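Local coordinates for protein (CD58) (Homo sapiens, PDB 1CCZ) that binds the lymphocyte adhesion molecule CD2 and so probably holds two opposing cells together, at residues 17-23 against 57-61; 71-75 against 87-92; 94-100 against 112-118. All blocks are in the same frame, centred on the assembly; numbering follows the deposited sequence. Where two conformers were deposited one is given.

Contact 1. Residues 17-23 against 57-61; sequences VPSNVPL and TVSGS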
loop_
_atom_site.group_PDB
_atom_site.type_symbol
_atom_site.label_atom_id
_atom_site.label_comp_id
_atom_site.label_asym_id
_atom_site.label_seq_id
_atom_site.Cartn_x
_atom_site.Cartn_y
_atom_site.Cartn_z
ATOM N N VAL A 17 6.805 -17.351 3.339
ATOM C CA VAL A 17 7.851 -17.857 4.199
ATOM C C VAL A 17 8.623 -18.928 3.456
ATOM O O VAL A 17 8.026 -19.844 2.892
ATOM C CB VAL A 17 7.260 -18.477 5.473
ATOM C CG1 VAL A 17 8.332 -19.215 6.243
ATOM C CG2 VAL A 17 6.658 -17.400 6.338
ATOM N N PRO A 18 9.965 -18.804 3.419
ATOM C CA PRO A 18 10.893 -19.741 2.759
ATOM C C PRO A 18 10.460 -21.217 2.888
ATOM O O PRO A 18 10.475 -21.794 3.982
ATOM C CB PRO A 18 12.226 -19.485 3.468
ATOM C CG PRO A 18 12.013 -18.232 4.329
ATOM C CD PRO A 18 10.675 -17.660 4.014
ATOM N N SER A 19 10.095 -21.832 1.771
ATOM C CA SER A 19 9.635 -23.211 1.805
ATOM C C SER A 19 10.689 -24.267 1.482
ATOM O O SER A 19 11.072 -24.441 0.323
ATOM C CB SER A 19 8.436 -23.382 0.859
ATOM O OG SER A 19 8.116 -24.752 0.668
ATOM N N ASN A 20 11.161 -24.961 2.521
ATOM C CA ASN A 20 12.136 -26.051 2.373
ATOM C C ASN A 20 11.591 -27.268 3.147
ATOM O O ASN A 20 10.714 -27.985 2.638
ATOM C CB ASN A 20 13.539 -25.646 2.892
ATOM C CG ASN A 20 13.487 -24.725 4.102
ATOM O OD1 ASN A 20 13.212 -23.526 3.984
ATOM N ND2 ASN A 20 13.764 -25.281 5.276
ATOM N N VAL A 21 12.091 -27.486 4.366
ATOM C CA VAL A 21 11.628 -28.595 5.215
ATOM C C VAL A 21 10.219 -28.287 5.738
ATOM O O VAL A 21 10.029 -27.304 6.465
ATOM C CB VAL A 21 12.556 -28.804 6.447
ATOM C CG1 VAL A 21 12.756 -27.486 7.193
ATOM C CG2 VAL A 21 11.955 -29.844 7.380
ATOM N N PRO A 22 9.214 -29.114 5.377
ATOM C CA PRO A 22 7.856 -28.833 5.871
ATOM C C PRO A 22 7.809 -28.583 7.387
ATOM O O PRO A 22 8.579 -29.157 8.172
ATOM C CB PRO A 22 7.044 -30.069 5.463
ATOM C CG PRO A 22 7.793 -30.662 4.322
ATOM C CD PRO A 22 9.258 -30.315 4.522
ATOM N N LEU A 23 6.905 -27.701 7.780
ATOM C CA LEU A 23 6.726 -27.353 9.169
ATOM C C LEU A 23 5.716 -28.328 9.740
ATOM O O LEU A 23 4.794 -28.735 9.037
ATOM C CB LEU A 23 6.182 -25.930 9.257
ATOM C CG LEU A 23 7.209 -24.831 8.955
ATOM C CD1 LEU A 23 7.690 -24.923 7.512
ATOM C CD2 LEU A 23 6.578 -23.467 9.221
ATOM N N THR A 57 0.094 -25.190 5.046
ATOM C CA THR A 57 0.635 -26.184 5.962
ATOM C C THR A 57 2.024 -26.667 5.602
ATOM O O THR A 57 2.684 -27.331 6.407
ATOM C CB THR A 57 -0.256 -27.398 6.009
ATOM O OG1 THR A 57 -0.240 -28.013 4.716
ATOM C CG2 THR A 57 -1.690 -26.998 6.364
ATOM N N VAL A 58 2.470 -26.345 4.396
ATOM C CA VAL A 58 3.787 -26.774 3.952
ATOM C C VAL A 58 4.893 -25.785 4.295
ATOM O O VAL A 58 5.902 -26.151 4.913
ATOM C CB VAL A 58 3.792 -26.992 2.440
ATOM C CG1 VAL A 58 5.178 -27.352 1.971
ATOM C CG2 VAL A 58 2.809 -28.076 2.087
ATOM N N SER A 59 4.685 -24.531 3.893
ATOM C CA SER A 59 5.656 -23.452 4.103
ATOM C C SER A 59 5.358 -22.627 5.328
ATOM O O SER A 59 6.246 -21.975 5.867
ATOM C CB SER A 59 5.644 -22.517 2.910
ATOM O OG SER A 59 4.338 -21.989 2.742
ATOM N N GLY A 60 4.099 -22.645 5.749
ATOM C CA GLY A 60 3.698 -21.863 6.897
ATOM C C GLY A 60 3.278 -20.465 6.478
ATOM O O GLY A 60 2.980 -19.639 7.324
ATOM N N SER A 61 3.250 -20.202 5.175
ATOM C CA SER A 61 2.852 -18.891 4.642
ATOM C C SER A 61 1.427 -18.539 5.037
ATOM O O SER A 61 0.525 -19.370 4.937
ATOM C CB SER A 61 2.943 -18.879 3.107
ATOM O OG SER A 61 4.281 -18.773 2.662
HETATM O O HOH W 1 3.958 -29.954 6.901
#
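L23 covers one face of the peptide unit between S59 and G60, and V17 meets its oxygen end. The flat groups here are peptides, since the contact holds no aromatic ring. Both methyls of L23 lie over one face of this peptide, with CD1 and CD2 each 3.7 Å from S59 O. V17 CG1 sits beyond the oxygen, slightly to the other side of the plane, 3.5 Å from S59 O. L23 CD2 also rests 4.0 Å from the CA of G60, which has no side chain to keep it off. At the V58 carbonyl, L23 N and L23 CD1 both approach from one side of the peptide plane. The L23 N bond to V58 O is weak. L23 CD1 and the CA-H of P22 crowd the same oxygen. A water lies close to L23 O and T57 O at this end of the contact.

The other end is held by serines. S61 OG points back beside its own backbone N (chi1 -76°), and there it accepts a nearly straight bond from V17 N at 3.0 Å. S59 OG accepts from S61 N at 3.2 Å, which closes an ST turn. D56 is the stronger partner of S59 OG. S19 packs its CB 3.6 Å from the CB of S59, on the exposed side of the contact.

G60 O is bonded to the indole of W28, which ties the turn to strand 26-30. V17 also touches M86, and L23 touches S79 in a neighbouring loop. The arrangement is that of one end of an immunoglobulin-like beta-sandwich. The loop joining strands 13-15 and 26-30 corresponds to the B-C loop, and it wraps round the compact D-E turn that precedes strand 62-64.

Contact 2. Residues 71-75 against 87-92; sequences DEDEY and KFFLYV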
loop_
_atom_site.group_PDB
_atom_site.type_symbol
_atom_site.label_atom_id
_atom_site.label_comp_id
_atom_site.label_asym_id
_atom_site.label_seq_id
_atom_site.Cartn_x
_atom_site.Cartn_y
_atom_site.Cartn_z
ATOM N N ASP A 71 -5.573 -3.990 10.463
ATOM C CA ASP A 71 -4.637 -5.049 10.095
ATOM C C ASP A 71 -3.214 -4.570 9.908
ATOM O O ASP A 71 -2.291 -5.378 9.816
ATOM C CB ASP A 71 -5.078 -5.727 8.813
ATOM C CG ASP A 71 -6.296 -6.562 9.008
ATOM O OD1 ASP A 71 -6.584 -6.929 10.167
ATOM O OD2 ASP A 71 -6.967 -6.851 8.006
ATOM N N GLU A 72 -3.031 -3.259 9.827
ATOM C CA GLU A 72 -1.691 -2.708 9.661
ATOM C C GLU A 72 -0.933 -2.970 10.950
ATOM O O GLU A 72 -1.330 -2.507 12.024
ATOM C CB GLU A 72 -1.746 -1.208 9.416
ATOM C CG GLU A 72 -0.373 -0.594 9.343
ATOM C CD GLU A 72 -0.374 0.712 8.585
ATOM O OE1 GLU A 72 -1.088 0.808 7.565
ATOM O OE2 GLU A 72 0.341 1.640 9.012
ATOM N N ASP A 73 0.174 -3.685 10.850
ATOM C CA ASP A 73 0.896 -4.029 12.058
ATOM C C ASP A 73 2.081 -4.899 11.718
ATOM O O ASP A 73 2.335 -5.212 10.551
ATOM C CB ASP A 73 -0.041 -4.828 12.966
ATOM C CG ASP A 73 0.078 -4.447 14.405
ATOM O OD1 ASP A 73 1.179 -4.023 14.819
ATOM O OD2 ASP A 73 -0.935 -4.575 15.124
ATOM N N GLU A 74 2.813 -5.284 12.754
ATOM C CA GLU A 74 3.921 -6.186 12.571
ATOM C C GLU A 74 3.386 -7.577 12.896
ATOM O O GLU A 74 2.642 -7.749 13.862
ATOM C CB GLU A 74 5.052 -5.864 13.516
ATOM C CG GLU A 74 6.339 -6.474 13.037
ATOM C CD GLU A 74 7.196 -6.973 14.159
ATOM O OE1 GLU A 74 6.794 -6.842 15.334
ATOM O OE2 GLU A 74 8.283 -7.502 13.854
ATOM N N TYR A 75 3.754 -8.554 12.073
ATOM C CA TYR A 75 3.331 -9.935 12.253
ATOM C C TYR A 75 4.597 -10.763 12.333
ATOM O O TYR A 75 5.587 -10.484 11.641
ATOM C CB TYR A 75 2.488 -10.418 11.072
ATOM C CG TYR A 75 1.125 -9.776 10.969
ATOM C CD1 TYR A 75 0.987 -8.428 10.590
ATOM C CD2 TYR A 75 -0.034 -10.510 11.237
ATOM C CE1 TYR A 75 -0.276 -7.829 10.476
ATOM C CE2 TYR A 75 -1.299 -9.923 11.128
ATOM C CZ TYR A 75 -1.407 -8.581 10.744
ATOM O OH TYR A 75 -2.647 -8.011 10.609
ATOM N N LYS A 87 9.654 -11.789 10.593
ATOM C CA LYS A 87 8.877 -10.586 10.865
ATOM C C LYS A 87 8.413 -9.958 9.571
ATOM O O LYS A 87 9.160 -9.906 8.596
ATOM C CB LYS A 87 9.717 -9.577 11.644
ATOM C CG LYS A 87 9.685 -9.774 13.152
ATOM C CD LYS A 87 11.091 -9.723 13.756
ATOM C CE LYS A 87 11.538 -8.283 14.055
ATOM N NZ LYS A 87 12.316 -7.616 12.935
ATOM N N PHE A 88 7.164 -9.501 9.566
ATOM C CA PHE A 88 6.579 -8.863 8.395
ATOM C C PHE A 88 5.824 -7.645 8.873
ATOM O O PHE A 88 4.995 -7.772 9.778
ATOM C CB PHE A 88 5.570 -9.788 7.707
ATOM C CG PHE A 88 6.180 -10.993 7.067
ATOM C CD1 PHE A 88 6.522 -12.108 7.831
ATOM C CD2 PHE A 88 6.402 -11.026 5.696
ATOM C CE1 PHE A 88 7.077 -13.241 7.233
ATOM C CE2 PHE A 88 6.956 -12.157 5.082
ATOM C CZ PHE A 88 7.294 -13.267 5.852
ATOM N N PHE A 89 6.119 -6.461 8.329
ATOM C CA PHE A 89 5.321 -5.303 8.725
ATOM C C PHE A 89 4.411 -4.997 7.544
ATOM O O PHE A 89 4.851 -4.734 6.420
ATOM C CB PHE A 89 6.151 -4.073 9.179
ATOM C CG PHE A 89 7.460 -4.468 9.855
ATOM C CD1 PHE A 89 8.399 -5.218 9.165
ATOM C CD2 PHE A 89 7.690 -4.220 11.205
ATOM C CE1 PHE A 89 9.513 -5.720 9.804
ATOM C CE2 PHE A 89 8.802 -4.718 11.847
ATOM C CZ PHE A 89 9.713 -5.473 11.148
ATOM N N LEU A 90 3.123 -5.125 7.820
ATOM C CA LEU A 90 2.090 -4.926 6.834
ATOM C C LEU A 90 1.474 -3.541 6.955
ATOM O O LEU A 90 1.087 -3.114 8.046
ATOM C CB LEU A 90 0.998 -5.991 7.021
ATOM C CG LEU A 90 -0.326 -5.775 6.274
ATOM C CD1 LEU A 90 -0.099 -6.015 4.788
ATOM C CD2 LEU A 90 -1.415 -6.705 6.821
ATOM N N TYR A 91 1.408 -2.838 5.827
ATOM C CA TYR A 91 0.768 -1.530 5.785
ATOM C C TYR A 91 -0.465 -1.745 4.915
ATOM O O TYR A 91 -0.397 -2.444 3.898
ATOM C CB TYR A 91 1.697 -0.497 5.157
ATOM C CG TYR A 91 2.983 -0.353 5.917
ATOM C CD1 TYR A 91 3.043 0.439 7.064
ATOM C CD2 TYR A 91 4.126 -1.071 5.542
ATOM C CE1 TYR A 91 4.210 0.512 7.839
ATOM C CE2 TYR A 91 5.307 -1.010 6.308
ATOM C CZ TYR A 91 5.340 -0.217 7.463
ATOM O OH TYR A 91 6.474 -0.176 8.268
ATOM N N VAL A 92 -1.596 -1.184 5.334
ATOM C CA VAL A 92 -2.846 -1.315 4.584
ATOM C C VAL A 92 -3.206 0.059 4.015
ATOM O O VAL A 92 -3.503 1.007 4.753
ATOM C CB VAL A 92 -3.984 -1.813 5.481
ATOM C CG1 VAL A 92 -5.276 -1.858 4.692
ATOM C CG2 VAL A 92 -3.627 -3.201 6.044
HETATM O O HOH W 2 -1.724 2.962 6.067
#
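E72 reaches over the neighbouring strand to Y91 and V92. Its CB lies 3.7 Å from L90 O, and its CG closes to 3.2 Å from that oxygen. CG stands anti to the backbone N (chi1 176°) and the chain runs on extended, which carries the carboxylate past the L90 carbonyl. CD then passes the CA of Y91 and the CD1 edge of its ring. At the tip, OE1 accepts from V92 N at 3.0 Å, on its anti side and 30° out of the carboxylate plane. A water also donates to OE1 and bridges it to V92 O. The other oxygen, E72 OE2, sits at the edge of the ring, 3.5 Å from Y91 CD1. The carboxylate is steeply turned against that ring. The side chain thus takes the V92 amide one step beyond the regular pairing, while D71 O is turned to Y75 OH.

The strands pair antiparallel. D73 with L90 and Y75 with F88 are hydrogen-bonded pairs, and E74 with F89 between them is a non-hydrogen-bonded pair. E74 lies alongside F89, but F89 has two conformers, so the details there are doubtful.

On the opposite face Y75 lies back along its own segment. Its OH donates to D71 O at 2.8 Å, in the carbonyl plane and on a lone pair. L90 CD2 packs into this bend, 3.4 Å from D71 O and 4.0 Å from Y75 CE1. F15 covers Y75 and L90 further in. D71 is held by a salt bridge to R52, and D73 by one to K30. A tyrosine bonded to the carbonyl four residues earlier is a tyrosine corner, here at the start of the F strand of a V-set-like immunoglobulin domain, paired with its G strand.

Contact 3. Residues 94-100 against 112-118; sequences EMVSKPM and CEVLEGT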
loop_
_atom_site.group_PDB
_atom_site.type_symbol
_atom_site.label_atom_id
_atom_site.label_comp_id
_atom_site.label_asym_id
_atom_site.label_seq_id
_atom_site.Cartn_x
_atom_site.Cartn_y
_atom_site.Cartn_z
ATOM N N GLU A 94 -5.275 2.643 1.199
ATOM C CA GLU A 94 -6.449 2.866 0.399
ATOM C C GLU A 94 -5.878 3.363 -0.967
ATOM O O GLU A 94 -4.870 4.079 -1.016
ATOM C CB GLU A 94 -7.306 3.880 1.143
ATOM C CG GLU A 94 -8.004 4.911 0.335
ATOM C CD GLU A 94 -8.633 5.946 1.248
ATOM O OE1 GLU A 94 -8.902 5.571 2.419
ATOM O OE2 GLU A 94 -8.844 7.108 0.818
ATOM N N MET A 95 -6.463 2.918 -2.067
ATOM C CA MET A 95 -5.993 3.322 -3.387
ATOM C C MET A 95 -6.312 4.783 -3.666
ATOM O O MET A 95 -7.290 5.321 -3.135
ATOM C CB MET A 95 -6.641 2.449 -4.448
ATOM C CG MET A 95 -5.979 1.092 -4.573
ATOM S SD MET A 95 -6.854 0.057 -5.738
ATOM C CE MET A 95 -8.585 0.383 -5.204
ATOM N N VAL A 96 -5.487 5.434 -4.497
ATOM C CA VAL A 96 -5.696 6.847 -4.844
ATOM C C VAL A 96 -6.851 6.964 -5.827
ATOM O O VAL A 96 -7.161 6.002 -6.550
ATOM C CB VAL A 96 -4.432 7.484 -5.523
ATOM C CG1 VAL A 96 -3.247 7.438 -4.600
ATOM C CG2 VAL A 96 -4.099 6.761 -6.825
ATOM N N SER A 97 -7.523 8.119 -5.836
ATOM C CA SER A 97 -8.573 8.336 -6.818
ATOM C C SER A 97 -7.873 9.089 -7.971
ATOM O O SER A 97 -6.646 9.280 -7.943
ATOM C CB SER A 97 -9.727 9.161 -6.243
ATOM O OG SER A 97 -9.280 10.297 -5.546
ATOM N N LYS A 98 -8.625 9.502 -8.978
ATOM C CA LYS A 98 -8.023 10.210 -10.090
ATOM C C LYS A 98 -7.795 11.676 -9.704
ATOM O O LYS A 98 -8.703 12.334 -9.184
ATOM C CB LYS A 98 -8.925 10.103 -11.317
ATOM C CG LYS A 98 -8.364 10.768 -12.566
ATOM C CD LYS A 98 -9.492 11.262 -13.465
ATOM C CE LYS A 98 -9.030 11.411 -14.913
ATOM N NZ LYS A 98 -7.853 10.540 -15.266
ATOM N N PRO A 99 -6.573 12.208 -9.940
ATOM C CA PRO A 99 -6.309 13.605 -9.586
ATOM C C PRO A 99 -7.141 14.609 -10.388
ATOM O O PRO A 99 -7.588 14.318 -11.511
ATOM C CB PRO A 99 -4.809 13.792 -9.858
ATOM C CG PRO A 99 -4.271 12.458 -10.181
ATOM C CD PRO A 99 -5.391 11.546 -10.533
ATOM N N MET A 100 -7.349 15.776 -9.792
ATOM C CA MET A 100 -8.073 16.875 -10.423
ATOM C C MET A 100 -7.059 18.008 -10.615
ATOM O O MET A 100 -6.273 18.316 -9.712
ATOM C CB MET A 100 -9.199 17.400 -9.530
ATOM C CG MET A 100 -10.539 16.737 -9.756
ATOM S SD MET A 100 -11.896 17.592 -8.891
ATOM C CE MET A 100 -11.235 19.370 -8.822
ATOM N N CYS A 112 -3.003 20.813 -8.350
ATOM C CA CYS A 112 -3.394 19.434 -8.571
ATOM C C CYS A 112 -3.815 18.898 -7.200
ATOM O O CYS A 112 -3.217 19.254 -6.189
ATOM C CB CYS A 112 -2.229 18.606 -9.108
ATOM S SG CYS A 112 -2.719 16.858 -9.222
ATOM N N GLU A 113 -4.850 18.069 -7.152
ATOM C CA GLU A 113 -5.282 17.504 -5.885
ATOM C C GLU A 113 -5.870 16.129 -6.115
ATOM O O GLU A 113 -6.188 15.759 -7.245
ATOM C CB GLU A 113 -6.303 18.414 -5.232
ATOM C CG GLU A 113 -7.615 18.482 -5.971
ATOM C CD GLU A 113 -8.741 18.959 -5.075
ATOM O OE1 GLU A 113 -8.590 20.026 -4.452
ATOM O OE2 GLU A 113 -9.776 18.262 -4.990
ATOM N N VAL A 114 -5.998 15.347 -5.051
ATOM C CA VAL A 114 -6.548 14.009 -5.184
ATOM C C VAL A 114 -7.273 13.780 -3.876
ATOM O O VAL A 114 -6.777 14.166 -2.820
ATOM C CB VAL A 114 -5.424 12.942 -5.460
ATOM C CG1 VAL A 114 -4.484 12.807 -4.266
ATOM C CG2 VAL A 114 -6.055 11.595 -5.820
ATOM N N LEU A 115 -8.467 13.195 -3.956
ATOM C CA LEU A 115 -9.296 12.964 -2.769
ATOM C C LEU A 115 -8.936 11.744 -1.934
ATOM O O LEU A 115 -8.709 11.846 -0.736
ATOM C CB LEU A 115 -10.775 12.858 -3.166
ATOM C CG LEU A 115 -11.795 12.769 -2.026
ATOM C CD1 LEU A 115 -11.673 13.989 -1.132
ATOM C CD2 LEU A 115 -13.202 12.661 -2.615
ATOM N N GLU A 116 -8.896 10.588 -2.574
ATOM C CA GLU A 116 -8.627 9.349 -1.876
ATOM C C GLU A 116 -7.183 8.877 -1.981
ATOM O O GLU A 116 -6.446 9.264 -2.893
ATOM C CB GLU A 116 -9.553 8.249 -2.415
ATOM C CG GLU A 116 -11.026 8.557 -2.331
ATOM C CD GLU A 116 -11.860 7.442 -2.888
ATOM O OE1 GLU A 116 -11.766 6.318 -2.353
ATOM O OE2 GLU A 116 -12.609 7.677 -3.857
ATOM N N GLY A 117 -6.796 8.020 -1.037
ATOM C CA GLY A 117 -5.460 7.466 -1.018
ATOM C C GLY A 117 -4.749 7.647 0.306
ATOM O O GLY A 117 -4.913 8.673 0.977
ATOM N N THR A 118 -3.965 6.634 0.678
ATOM C CA THR A 118 -3.179 6.665 1.903
ATOM C C THR A 118 -1.718 6.983 1.521
ATOM O O THR A 118 -1.203 6.426 0.552
ATOM C CB THR A 118 -3.205 5.284 2.628
ATOM O OG1 THR A 118 -4.547 4.829 2.782
ATOM C CG2 THR A 118 -2.607 5.406 3.994
HETATM O O HOH W 3 -9.883 4.243 -3.421
#
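S97 turns its OG into the position between backbone N and carbonyl carbon (chi1 47°), facing the E116 amide. E116 N donates to S97 OG at 3.0 Å, almost in line. E94 has an unusual first torsion (chi1 141°), and its extended chain swings along the other segment. E94 OE2 accepts from G117 N at 2.9 Å, on the anti side and out of the carboxylate plane. T118 OG1 in turn accepts from E94 N at 2.8 Å, and T118 N returns a bond to E94 O. Side-chain oxygens therefore take three of the amides in the irregular part of the pairing.

The backbones come very close at G117, whose CA lies 3.9 Å from the CA of V96. The CA-H of V96 points at E116 O. V114 CG2 fits against S97 O at 3.2 Å. The E94 and E116 carboxylates come near each other, and their like charges probably disfavour a closer approach. A water links E116 OE1 to M95 O.

Regular pairing begins only at M100 and E113, which exchange two backbone bonds. Beside them P99 CB packs 3.8 Å from C112 SG. C112 forms a disulfide with C152 of strand 150-156, and A154 of that strand touches V96, P99 and V114. The join is that of an interdomain linker running into the A strand of a C2-set immunoglobulin domain, alongside the B strand that carries one cysteine of the intersheet disulfide.

How the contacts relate
The contacts follow one another along the chain: each closes before the next opens. Contacts 1 and 2 belong to the amino-terminal immunoglobulin-like domain. Their centres are about 20 Å apart, and they touch where V17 CG2 meets F88 CZ at 4.2 Å. Contact 1 joins two loops at one end of that domain, and contact 2 joins strands 73-78 and 86-93 of its six-stranded sheet. Strand 86-93 then leads directly into contact 3, whose centre is about 23 Å from that of contact 2. Contacts 1 and 3 lie on opposite sides of the chain's centre, about 38 Å apart between centres. The series thus runs from one domain into the next of an elongated two-domain molecule.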